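Local coordinates for protein esterase TesA (Pseudomonas aeruginosa, PDB 4JGG) that hydrolyses carboxylic esters, acting best on Tween detergents and short-chain p-nitrophenyl esters, and shows low thioesterase activity towards palmitoyl-coenzyme A, at residues A79-E84 against Q116-E121; V125-I130 against A150-E155; L35-S40 against M173-G178. All coordinates share one frame; numbering follows the deposited sequence.

Contact 1 (A79-E84 against Q116-E121)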
loop_
_atom_site.group_PDB
_atom_site.type_symbol
_atom_site.label_atom_id
_atom_site.label_comp_id
_atom_site.label_asym_id
_atom_site.label_seq_id
_atom_site.Cartn_x
_atom_site.Cartn_y
_atom_site.Cartn_z
ATOM N N ALA A 79 -1.992 -14.219 10.574
ATOM C CA ALA A 79 -3.388 -14.625 10.697
ATOM C C ALA A 79 -4.148 -14.449 9.377
ATOM O O ALA A 79 -5.002 -15.267 9.025
ATOM C CB ALA A 79 -4.076 -13.839 11.815
ATOM N N LEU A 80 -3.854 -13.348 8.688
ATOM C CA LEU A 80 -4.440 -13.016 7.393
ATOM C C LEU A 80 -4.007 -14.007 6.321
ATOM O O LEU A 80 -4.833 -14.482 5.543
ATOM C CB LEU A 80 -4.045 -11.590 6.986
ATOM C CG LEU A 80 -4.672 -10.422 7.755
ATOM C CD1 LEU A 80 -4.012 -9.081 7.370
ATOM C CD2 LEU A 80 -6.177 -10.361 7.522
ATOM N N LEU A 81 -2.719 -14.344 6.297
ATOM C CA LEU A 81 -2.220 -15.339 5.347
ATOM C C LEU A 81 -2.893 -16.680 5.608
ATOM O O LEU A 81 -3.350 -17.341 4.682
ATOM C CB LEU A 81 -0.700 -15.482 5.438
ATOM C CG LEU A 81 0.085 -14.198 5.146
ATOM C CD1 LEU A 81 1.572 -14.402 5.381
ATOM C CD2 LEU A 81 -0.186 -13.761 3.713
ATOM N N ALA A 82 -2.969 -17.077 6.870
ATOM C CA ALA A 82 -3.582 -18.371 7.199
ATOM C C ALA A 82 -5.054 -18.397 6.803
ATOM O O ALA A 82 -5.541 -19.368 6.214
ATOM C CB ALA A 82 -3.420 -18.684 8.674
ATOM N N GLU A 83 -5.759 -17.319 7.104
ATOM C CA GLU A 83 -7.200 -17.278 6.861
ATOM C C GLU A 83 -7.557 -17.211 5.376
ATOM O O GLU A 83 -8.421 -17.964 4.908
ATOM C CB GLU A 83 -7.838 -16.109 7.623
ATOM C CG GLU A 83 -9.355 -15.985 7.418
ATOM C CD GLU A 83 -10.161 -16.629 8.527
ATOM O OE1 GLU A 83 -9.618 -16.820 9.642
ATOM O OE2 GLU A 83 -11.347 -16.937 8.289
ATOM N N GLU A 84 -6.886 -16.324 4.639
ATOM C CA GLU A 84 -7.228 -16.054 3.233
ATOM C C GLU A 84 -6.392 -16.814 2.196
ATOM O O GLU A 84 -6.825 -16.981 1.050
ATOM C CB GLU A 84 -7.130 -14.559 2.938
ATOM C CG GLU A 84 -7.847 -13.658 3.921
ATOM C CD GLU A 84 -9.345 -13.797 3.858
ATOM O OE1 GLU A 84 -9.862 -14.240 2.809
ATOM O OE2 GLU A 84 -10.008 -13.457 4.858
ATOM N N GLN A 116 8.650 -11.477 3.070
ATOM C CA GLN A 116 9.159 -12.833 3.234
ATOM C C GLN A 116 8.037 -13.798 3.589
ATOM O O GLN A 116 7.924 -14.873 3.002
ATOM C CB GLN A 116 10.243 -12.860 4.316
ATOM C CG GLN A 116 10.961 -14.188 4.462
ATOM C CD GLN A 116 10.274 -15.119 5.438
ATOM O OE1 GLN A 116 9.601 -14.675 6.366
ATOM N NE2 GLN A 116 10.443 -16.424 5.233
ATOM N N LYS A 117 7.203 -13.407 4.549
ATOM C CA LYS A 117 6.166 -14.300 5.055
ATOM C C LYS A 117 5.074 -14.528 4.014
ATOM O O LYS A 117 4.555 -15.637 3.884
ATOM C CB LYS A 117 5.560 -13.748 6.343
ATOM C CG LYS A 117 6.424 -13.925 7.580
ATOM C CD LYS A 117 5.729 -13.314 8.785
ATOM C CE LYS A 117 6.607 -13.316 10.037
ATOM N NZ LYS A 117 6.896 -14.686 10.526
ATOM N N ALA A 118 4.725 -13.476 3.279
ATOM C CA ALA A 118 3.747 -13.601 2.195
ATOM C C ALA A 118 4.254 -14.513 1.081
ATOM O O ALA A 118 3.537 -15.407 0.617
ATOM C CB ALA A 118 3.383 -12.236 1.646
ATOM N N ARG A 119 5.488 -14.280 0.645
ATOM C CA ARG A 119 6.126 -15.137 -0.346
ATOM C C ARG A 119 6.184 -16.580 0.160
ATOM O O ARG A 119 6.000 -17.520 -0.611
ATOM C CB ARG A 119 7.538 -14.629 -0.652
ATOM C CG ARG A 119 8.380 -15.577 -1.488
ATOM C CD ARG A 119 9.848 -15.175 -1.430
ATOM N NE ARG A 119 10.492 -15.599 -0.181
ATOM C CZ ARG A 119 11.684 -15.166 0.220
ATOM N NH1 ARG A 119 12.349 -14.285 -0.514
ATOM N NH2 ARG A 119 12.208 -15.600 1.358
ATOM N N ALA A 120 6.439 -16.748 1.455
ATOM C CA ALA A 120 6.480 -18.082 2.069
ATOM C C ALA A 120 5.133 -18.817 2.024
ATOM O O ALA A 120 5.092 -20.051 2.049
ATOM C CB ALA A 120 6.994 -17.996 3.514
ATOM N N GLU A 121 4.038 -18.061 1.976
ATOM C CA GLU A 121 2.701 -18.645 1.900
ATOM C C GLU A 121 2.316 -19.015 0.463
ATOM O O GLU A 121 1.376 -19.784 0.245
ATOM C CB GLU A 121 1.655 -17.690 2.490
ATOM C CG GLU A 121 0.202 -18.175 2.350
ATOM C CD GLU A 121 -0.431 -17.793 1.012
ATOM O OE1 GLU A 121 -0.004 -16.794 0.392
ATOM O OE2 GLU A 121 -1.355 -18.493 0.571
#
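This is an apolar helix-helix contact near the C-terminal ends of helices 70-84 and 104-121, centred on Leu81, which reaches across to Lys117, Ala118 and Glu121. The two short segments run almost side by side in the same direction, their axes 10.4 Å apart at closest approach and inclined by 18°. With CG set anti to its carbonyl carbon (chi1 -60°), Leu81 sends its branched end over the facing backbone: CD1 lies 3.6 Å from Lys117 O, a van der Waals touch on an oxygen already tied, weakly, to Glu121 N. The other methyl, CD2, is 4.4 Å from Ala118 CB. Alanine suits that place because its single methyl lets the leucine approach the helix. The side chains of two longer residues take part through their aliphatic carbons. Lys117 CB lies 4.2 Å from Leu81 CD1, while the rest of its chain leads away; Glu121 brings CG to 4.2 Å from Leu81 CB, and its chain also rests on Lys85 and Pro86. Leu81 and Ala118 both pack on Val89 of strand 88-92, so both helices rest on the same strand. Parallel neighbouring helices on one face of a parallel sheet are typical of the three-layer alpha/beta/alpha fold of SGNH hydrolases.

Contact 2 (V125-I130 against A150-E155)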
loop_
_atom_site.group_PDB
_atom_site.type_symbol
_atom_site.label_atom_id
_atom_site.label_comp_id
_atom_site.label_asym_id
_atom_site.label_seq_id
_atom_site.Cartn_x
_atom_site.Cartn_y
_atom_site.Cartn_z
ATOM N N VAL A 125 4.147 -10.576 -4.039
ATOM C CA VAL A 125 4.038 -9.375 -3.211
ATOM C C VAL A 125 4.247 -8.103 -4.025
ATOM O O VAL A 125 5.177 -8.023 -4.827
ATOM C CB VAL A 125 5.055 -9.407 -2.059
ATOM C CG1 VAL A 125 5.105 -8.070 -1.353
ATOM C CG2 VAL A 125 4.704 -10.513 -1.089
ATOM N N LEU A 126 3.369 -7.122 -3.826
ATOM C CA LEU A 126 3.510 -5.808 -4.445
ATOM C C LEU A 126 3.571 -4.759 -3.338
ATOM O O LEU A 126 2.631 -4.630 -2.545
ATOM C CB LEU A 126 2.331 -5.519 -5.385
ATOM C CG LEU A 126 2.196 -4.110 -5.983
ATOM C CD1 LEU A 126 3.395 -3.747 -6.839
ATOM C CD2 LEU A 126 0.912 -3.998 -6.803
ATOM N N LEU A 127 4.686 -4.027 -3.258
ATOM C CA LEU A 127 4.812 -2.966 -2.260
ATOM C C LEU A 127 4.352 -1.636 -2.832
ATOM O O LEU A 127 4.733 -1.269 -3.946
ATOM C CB LEU A 127 6.266 -2.794 -1.826
ATOM C CG LEU A 127 7.074 -3.935 -1.242
ATOM C CD1 LEU A 127 8.364 -3.342 -0.671
ATOM C CD2 LEU A 127 6.261 -4.650 -0.164
ATOM N N LEU A 128 3.542 -0.912 -2.071
ATOM C CA LEU A 128 3.196 0.455 -2.429
ATOM C C LEU A 128 4.050 1.395 -1.585
ATOM O O LEU A 128 4.007 1.354 -0.340
ATOM C CB LEU A 128 1.702 0.735 -2.225
ATOM C CG LEU A 128 0.769 -0.185 -3.014
ATOM C CD1 LEU A 128 -0.680 0.257 -2.882
ATOM C CD2 LEU A 128 1.185 -0.263 -4.468
ATOM N N GLY A 129 4.840 2.217 -2.267
ATOM C CA GLY A 129 5.734 3.144 -1.594
ATOM C C GLY A 129 5.092 4.508 -1.510
ATOM O O GLY A 129 4.365 4.911 -2.414
ATOM N N ILE A 130 5.361 5.231 -0.430
ATOM C CA ILE A 130 4.746 6.534 -0.238
ATOM C C ILE A 130 5.793 7.606 0.075
ATOM O O ILE A 130 6.769 7.341 0.767
ATOM C CB ILE A 130 3.674 6.469 0.872
ATOM C CG1 ILE A 130 2.504 5.586 0.411
ATOM C CG2 ILE A 130 3.196 7.856 1.250
ATOM C CD1 ILE A 130 1.277 5.706 1.277
ATOM N N ALA A 150 14.520 -0.666 -1.263
ATOM C CA ALA A 150 15.453 -1.575 -0.609
ATOM C C ALA A 150 14.784 -2.920 -0.331
ATOM O O ALA A 150 15.336 -3.977 -0.644
ATOM C CB ALA A 150 15.961 -0.963 0.696
ATOM N N VAL A 151 13.593 -2.873 0.261
ATOM C CA VAL A 151 12.834 -4.092 0.554
ATOM C C VAL A 151 12.485 -4.877 -0.709
ATOM O O VAL A 151 12.637 -6.099 -0.749
ATOM C CB VAL A 151 11.552 -3.791 1.348
ATOM C CG1 VAL A 151 10.813 -5.096 1.659
ATOM C CG2 VAL A 151 11.901 -3.055 2.635
ATOM N N ALA A 152 12.028 -4.173 -1.742
ATOM C CA ALA A 152 11.719 -4.812 -3.009
ATOM C C ALA A 152 12.952 -5.508 -3.578
ATOM O O ALA A 152 12.858 -6.615 -4.112
ATOM C CB ALA A 152 11.153 -3.802 -3.996
ATOM N N ALA A 153 14.106 -4.862 -3.449
ATOM C CA ALA A 153 15.364 -5.441 -3.898
ATOM C C ALA A 153 15.662 -6.716 -3.132
ATOM O O ALA A 153 15.921 -7.768 -3.720
ATOM C CB ALA A 153 16.502 -4.442 -3.704
ATOM N N GLN A 154 15.620 -6.604 -1.809
ATOM C CA GLN A 154 16.000 -7.689 -0.919
ATOM C C GLN A 154 15.088 -8.902 -1.027
ATOM O O GLN A 154 15.561 -10.042 -1.017
ATOM C CB GLN A 154 16.020 -7.177 0.524
ATOM C CG GLN A 154 16.399 -8.204 1.570
ATOM C CD GLN A 154 16.374 -7.599 2.957
ATOM O OE1 GLN A 154 16.132 -6.404 3.105
ATOM N NE2 GLN A 154 16.624 -8.413 3.977
ATOM N N GLU A 155 13.781 -8.660 -1.114
ATOM C CA GLU A 155 12.811 -9.752 -1.087
ATOM C C GLU A 155 12.241 -10.094 -2.464
ATOM O O GLU A 155 11.323 -10.911 -2.574
ATOM C CB GLU A 155 11.672 -9.458 -0.102
ATOM C CG GLU A 155 12.107 -9.296 1.364
ATOM C CD GLU A 155 12.817 -10.524 1.911
ATOM O OE1 GLU A 155 12.646 -11.623 1.330
ATOM O OE2 GLU A 155 13.541 -10.394 2.926
#
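Val151 O accepts the helical hydrogen bond from Glu155 N at 2.8 Å, part of the regular bonding of the last turn, from which the Val151 side chain meets Leu127 of the strand. No hydrogen bond joins strand to helix here; the contact is buried and apolar, and one methyl carries it. With CG anti to the carbonyl carbon (chi1 -57°) and CD1 extended beyond it (chi2 -169°), Leu127 carries that methyl to Val151, 3.8 Å from CB. The CG1 branch of Val151 is equally close, also 3.8 Å from Leu127 CD1, and the two side chains cross at about a right angle. The same methyl reaches the helix backbone, 3.9 Å from Ala152 N, and lies 4.4 Å from Ala152 CB. The long, branched leucine spans the gap from the sheet, whereas valine and alanine keep the helix surface low enough to receive it. Val151 also packs on Gln108 and Leu111 of helix 104-121, and Leu127 on Ile91 of strand 88-92. Helix 138-155 is the crossover helix of a beta-alpha-beta unit, covering strand 124-128 beside helix 104-121 and leading to strand 158-160, whose Ala158 and Val160 share backbone hydrogen bonds with Leu127.

Contact 3 (L35-S40 against M173-G178); sequences LGLDTS and MMQADG
At the rim of the probable active site, Gln175 of the loop that carries the probable catalytic acid, Asp177, reaches over to the backbone of Leu35, in the loop after helix 30-33. Its NE2 donates to Leu35 O over 2.9 Å, with an N-H...O angle of 158°. The oxygen lies almost in the plane of the Gln175 amide, and the nitrogen in turn lies in the carbonyl plane of Leu35, at a C=O...N angle of 149°. Extension beyond CG (chi2 175°) gives glutamine the length to span the two loops. NE2 also donates to Pro181 O, so this one amide nitrogen bridges Leu35 O of the first loop and Pro181 O, just after His180 in Gln175's own loop. Gly36, at positive phi, turns the bare side of its CA to the amide, 4.0 Å from Gln175 NE2; the lack of a side chain lets Gln175 OE1 sit close by. A type I beta turn runs from Gln175 to Gly178, closed by Gly178 N on Gln175 O at 2.9 Å. It carries Asp177, which with His180 and Ser30 would form the catalytic triad of an SGNH (GDSL) hydrolase, Asp and His being spaced as in the family's DxxH motif. Asp177 OD2 is hydrogen-bonded to His180 ND1, and OD1 to Ile179 N, which helps hold the carboxylate in its orientation. The Leu35 side chain comes within about 4 Å of those of both Ser30 and His180.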
loop_
_atom_site.group_PDB
_atom_site.type_symbol
_atom_site.label_atom_id
_atom_site.label_comp_id
_atom_site.label_asym_id
_atom_site.label_seq_id
_atom_site.Cartn_x
_atom_site.Cartn_y
_atom_site.Cartn_z
ATOM N N LEU A 35 -10.072 6.450 4.444
ATOM C CA LEU A 35 -10.424 7.330 5.545
ATOM C C LEU A 35 -10.971 8.633 4.992
ATOM O O LEU A 35 -10.336 9.292 4.142
ATOM C CB LEU A 35 -9.218 7.574 6.468
ATOM C CG LEU A 35 -9.343 8.503 7.684
ATOM C CD1 LEU A 35 -10.406 8.028 8.670
ATOM C CD2 LEU A 35 -8.001 8.593 8.376
ATOM N N GLY A 36 -12.164 8.991 5.457
ATOM C CA GLY A 36 -12.755 10.278 5.137
ATOM C C GLY A 36 -13.633 10.262 3.904
ATOM O O GLY A 36 -13.961 11.316 3.360
ATOM N N LEU A 37 -14.011 9.070 3.452
ATOM C CA LEU A 37 -14.852 8.967 2.263
ATOM C C LEU A 37 -15.622 7.660 2.226
ATOM O O LEU A 37 -15.417 6.782 3.066
ATOM C CB LEU A 37 -14.020 9.133 0.984
ATOM C CG LEU A 37 -12.944 8.090 0.683
ATOM C CD1 LEU A 37 -13.412 7.125 -0.392
ATOM C CD2 LEU A 37 -11.660 8.773 0.251
ATOM N N ASP A 38 -16.518 7.558 1.247
ATOM C CA ASP A 38 -17.298 6.355 1.009
ATOM C C ASP A 38 -16.355 5.272 0.544
ATOM O O ASP A 38 -15.772 5.370 -0.531
ATOM C CB ASP A 38 -18.344 6.619 -0.077
ATOM C CG ASP A 38 -19.331 5.466 -0.241
ATOM O OD1 ASP A 38 -19.058 4.355 0.270
ATOM O OD2 ASP A 38 -20.380 5.673 -0.893
ATOM N N THR A 39 -16.203 4.237 1.358
ATOM C CA THR A 39 -15.273 3.163 1.048
ATOM C C THR A 39 -15.595 2.497 -0.296
ATOM O O THR A 39 -14.691 2.047 -1.006
ATOM C CB THR A 39 -15.209 2.120 2.200
ATOM O OG1 THR A 39 -16.414 1.351 2.232
ATOM C CG2 THR A 39 -15.022 2.821 3.535
ATOM N N SER A 40 -16.876 2.460 -0.659
ATOM C CA SER A 40 -17.283 1.867 -1.941
ATOM C C SER A 40 -16.717 2.650 -3.133
ATOM O O SER A 40 -16.707 2.159 -4.262
ATOM C CB SER A 40 -18.812 1.768 -2.041
ATOM O OG SER A 40 -19.412 3.052 -2.016
ATOM N N MET A 173 -6.810 16.951 -4.731
ATOM C CA MET A 173 -6.542 15.520 -4.613
ATOM C C MET A 173 -6.368 15.078 -3.156
ATOM O O MET A 173 -6.705 13.947 -2.792
ATOM C CB MET A 173 -5.316 15.143 -5.451
ATOM C CG MET A 173 -5.526 15.355 -6.944
ATOM S SD MET A 173 -6.923 14.395 -7.538
ATOM C CE MET A 173 -6.068 13.165 -8.506
ATOM N N MET A 174 -5.846 15.987 -2.338
ATOM C CA MET A 174 -5.645 15.755 -0.911
ATOM C C MET A 174 -6.777 16.349 -0.095
ATOM O O MET A 174 -7.306 17.395 -0.446
ATOM C CB MET A 174 -4.338 16.401 -0.448
ATOM C CG MET A 174 -3.107 15.700 -0.958
ATOM S SD MET A 174 -3.431 13.942 -1.128
ATOM C CE MET A 174 -3.221 13.378 0.533
ATOM N N GLN A 175 -7.137 15.695 1.006
ATOM C CA GLN A 175 -8.001 16.337 1.981
ATOM C C GLN A 175 -7.162 17.416 2.667
ATOM O O GLN A 175 -5.948 17.467 2.488
ATOM C CB GLN A 175 -8.554 15.329 2.995
ATOM C CG GLN A 175 -9.321 14.172 2.341
ATOM C CD GLN A 175 -9.761 13.113 3.334
ATOM O OE1 GLN A 175 -10.049 13.419 4.489
ATOM N NE2 GLN A 175 -9.800 11.860 2.892
ATOM N N ALA A 176 -7.818 18.268 3.445
ATOM C CA ALA A 176 -7.182 19.443 4.056
ATOM C C ALA A 176 -5.925 19.165 4.901
ATOM O O ALA A 176 -5.039 20.020 4.997
ATOM C CB ALA A 176 -8.211 20.220 4.873
ATOM N N ASP A 177 -5.853 17.988 5.520
ATOM C CA ASP A 177 -4.712 17.640 6.382
ATOM C C ASP A 177 -3.488 17.260 5.541
ATOM O O ASP A 177 -2.394 17.019 6.061
ATOM C CB ASP A 177 -5.087 16.521 7.386
ATOM C CG ASP A 177 -5.365 15.187 6.712
ATOM O OD1 ASP A 177 -4.948 14.995 5.558
ATOM O OD2 ASP A 177 -5.982 14.303 7.350
ATOM N N GLY A 178 -3.681 17.225 4.227
ATOM C CA GLY A 178 -2.583 17.016 3.302
ATOM C C GLY A 178 -1.913 15.660 3.378
ATOM O O GLY A 178 -0.806 15.489 2.861
#

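Overall arrangement
Contacts 1 and 2 adjoin on one side of the parallel five-stranded sheet, their centres 16 Å apart, and follow in series along the chain. Helix 104-121 leads into strand 124-128, where Ala118 CB packs 3.5 Å from Val125 CG2, and Arg119 forms a long, weak ion pair with Glu155 of helix 138-155. Both are nested inside the loop closed by contact 3, which lies on the opposite side of the chain's centre, 29 Å from contact 1 and 25 Å from contact 2 between centres. The first two pack helices against the sheet and each other, while contact 3 joins two sequence-distant loops, one carrying the probable catalytic Asp177, the other lining the site through Leu35.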